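Local structure of CHAD domain protein (Streptomyces chartreusis, 6RN5) at residues L24-R29 with L213-L219. The protein probably binds polyphosphate and binds copper ions through a CHAD-domain fold, although its cellular role is not established. Sequence-based numbering, arbitrary orientation.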
loop_
_atom_site.group_PDB
_atom_site.type_symbol
_atom_site.label_atom_id
_atom_site.label_comp_id
_atom_site.label_asym_id
_atom_site.label_seq_id
_atom_site.Cartn_x
_atom_site.Cartn_y
_atom_site.Cartn_z
ATOM N N LEU A 24 -38.187 -12.938 -25.872
ATOM C CA LEU A 24 -38.151 -11.958 -24.794
ATOM C C LEU A 24 -39.260 -12.243 -23.780
ATOM O O LEU A 24 -39.002 -12.173 -22.596
ATOM C CB LEU A 24 -38.336 -10.544 -25.345
ATOM C CG LEU A 24 -38.631 -9.407 -24.385
ATOM C CD1 LEU A 24 -37.489 -9.264 -23.396
ATOM C CD2 LEU A 24 -38.815 -8.109 -25.180
ATOM N N ALA A 25 -40.484 -12.508 -24.253
ATOM C CA ALA A 25 -41.613 -12.817 -23.394
ATOM C C ALA A 25 -41.331 -14.085 -22.594
ATOM O O ALA A 25 -41.658 -14.144 -21.406
ATOM C CB ALA A 25 -42.878 -13.002 -24.194
ATOM N N GLY A 26 -40.754 -15.078 -23.243
ATOM C CA GLY A 26 -40.435 -16.364 -22.571
ATOM C C GLY A 26 -39.458 -16.102 -21.431
ATOM O O GLY A 26 -39.611 -16.646 -20.345
ATOM N N TYR A 27 -38.465 -15.244 -21.661
ATOM C CA TYR A 27 -37.467 -14.944 -20.635
ATOM C C TYR A 27 -38.094 -14.216 -19.448
ATOM O O TYR A 27 -37.858 -14.627 -18.284
ATOM C CB TYR A 27 -36.306 -14.147 -21.212
ATOM C CG TYR A 27 -35.192 -13.862 -20.240
ATOM C CD1 TYR A 27 -34.347 -14.885 -19.773
ATOM C CD2 TYR A 27 -34.995 -12.560 -19.750
ATOM C CE1 TYR A 27 -33.319 -14.593 -18.854
ATOM C CE2 TYR A 27 -33.985 -12.269 -18.834
ATOM C CZ TYR A 27 -33.154 -13.283 -18.395
ATOM O OH TYR A 27 -32.143 -12.953 -17.517
ATOM N N LEU A 28 -38.921 -13.191 -19.730
ATOM C CA LEU A 28 -39.632 -12.470 -18.698
ATOM C C LEU A 28 -40.565 -13.376 -17.872
ATOM O O LEU A 28 -40.552 -13.305 -16.643
ATOM C CB LEU A 28 -40.413 -11.264 -19.263
ATOM C CG LEU A 28 -39.524 -10.082 -19.692
ATOM C CD1 LEU A 28 -40.291 -9.052 -20.504
ATOM C CD2 LEU A 28 -38.873 -9.419 -18.475
ATOM N N ARG A 29 -41.377 -14.194 -18.537
ATOM C CA ARG A 29 -42.252 -15.157 -17.839
ATOM C C ARG A 29 -41.470 -16.104 -16.899
ATOM O O ARG A 29 -41.875 -16.327 -15.763
ATOM C CB ARG A 29 -43.144 -15.947 -18.833
ATOM C CG ARG A 29 -44.307 -15.118 -19.406
ATOM C CD ARG A 29 -45.383 -15.932 -20.160
ATOM N NE ARG A 29 -44.729 -16.661 -21.242
ATOM C CZ ARG A 29 -44.664 -16.281 -22.530
ATOM N NH1 ARG A 29 -43.981 -17.042 -23.398
ATOM N NH2 ARG A 29 -45.302 -15.180 -22.971
ATOM N N LEU A 213 -47.024 -10.846 -14.748
ATOM C CA LEU A 213 -45.985 -11.035 -15.748
ATOM C C LEU A 213 -45.619 -12.483 -15.942
ATOM O O LEU A 213 -45.115 -12.864 -16.977
ATOM C CB LEU A 213 -44.720 -10.251 -15.325
ATOM C CG LEU A 213 -43.504 -10.250 -16.251
ATOM C CD1 LEU A 213 -43.844 -9.680 -17.636
ATOM C CD2 LEU A 213 -42.363 -9.448 -15.634
ATOM N N ALA A 214 -45.778 -13.312 -14.927
ATOM C CA ALA A 214 -45.523 -14.743 -15.154
ATOM C C ALA A 214 -46.470 -15.336 -16.231
ATOM O O ALA A 214 -46.141 -16.322 -16.827
ATOM C CB ALA A 214 -45.615 -15.535 -13.848
ATOM N N SER A 215 -47.622 -14.719 -16.468
ATOM C CA SER A 215 -48.577 -15.179 -17.483
ATOM C C SER A 215 -48.574 -14.305 -18.733
ATOM O O SER A 215 -48.510 -14.830 -19.808
ATOM C CB SER A 215 -49.986 -15.154 -16.897
ATOM O OG SER A 215 -50.097 -16.159 -15.915
ATOM N N GLU A 216 -48.658 -12.981 -18.577
ATOM C CA GLU A 216 -48.772 -12.065 -19.705
ATOM C C GLU A 216 -47.666 -11.015 -19.728
ATOM O O GLU A 216 -47.415 -10.349 -18.717
ATOM C CB GLU A 216 -50.068 -11.280 -19.610
ATOM C CG GLU A 216 -51.349 -12.096 -19.521
ATOM C CD GLU A 216 -52.417 -11.297 -18.796
ATOM O OE1 GLU A 216 -52.564 -10.093 -19.120
ATOM O OE2 GLU A 216 -53.063 -11.846 -17.871
ATOM N N VAL A 217 -47.064 -10.834 -20.900
ATOM C CA VAL A 217 -46.020 -9.848 -21.125
ATOM C C VAL A 217 -46.589 -8.755 -22.031
ATOM O O VAL A 217 -47.055 -9.065 -23.106
ATOM C CB VAL A 217 -44.851 -10.527 -21.805
ATOM C CG1 VAL A 217 -43.715 -9.554 -22.011
ATOM C CG2 VAL A 217 -44.412 -11.767 -20.992
ATOM N N PRO A 218 -46.527 -7.482 -21.625
ATOM C CA PRO A 218 -47.067 -6.400 -22.486
ATOM C C PRO A 218 -46.140 -5.979 -23.612
ATOM O O PRO A 218 -45.572 -4.879 -23.602
ATOM C CB PRO A 218 -47.296 -5.254 -21.487
ATOM C CG PRO A 218 -46.246 -5.484 -20.443
ATOM C CD PRO A 218 -46.117 -6.968 -20.300
ATOM N N LEU A 219 -45.956 -6.886 -24.566
ATOM C CA LEU A 219 -45.219 -6.585 -25.782
ATOM C C LEU A 219 -45.901 -5.506 -26.588
ATOM O O LEU A 219 -47.109 -5.530 -26.737
ATOM C CB LEU A 219 -45.128 -7.830 -26.650
ATOM C CG LEU A 219 -44.278 -9.005 -26.105
ATOM C CD1 LEU A 219 -44.310 -10.183 -27.052
ATOM C CD2 LEU A 219 -42.831 -8.635 -25.798
#
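Arg29 meets the carbonyl oxygens of Leu213, Ala214 and Ser215 with its aliphatic stem rather than its charged end. CG lies 3.4 Å from both Leu213 O and Ala214 O, and CD comes within 3.3 Å of Ser215 O, so three successive carbonyl oxygens rest against methylene groups. The chain then bends at chi3 (-57°) and doubles back along its own helix, so that Ala25 O lies 3.8 Å above the guanidinium plane, over its centre. NH2 also reaches a methyl of Val217, CG2, at 4.0 Å.

Val217 points its side chain at the helix. CG2 packs on Ala25 CB at 3.8 Å and on the Arg29 stem, and CG1, anti to the backbone N (chi1 -178°), packs on Leu28 CD1 at 3.8 Å; the Leu28 and Val217 side chains cross at about a right angle. In this all-helical CHAD fold the loop between helices 201-213 and 229-244 thus closes over one side of helix 21-42, near its N-terminal end and away from the copper and carbonate sites. Leu213 brings CD1 to Leu28 CB, and both Leu213 and Ala214 continue along the helix to Ala32.

Past Val217, an inverse gamma turn centred on Pro218 redirects the chain, and Leu219 N bonds back to Val217 O. Leu219 and Leu24 slide past each other in opposite directions, their CD2 methyls 4.1 Å apart, and Leu219 CD1 also approaches Ala25 CB. Leu24 and Leu28 also lean on Thr72 of helix 56-75, and Pro218 is tied by a backbone hydrogen bond to Asp81.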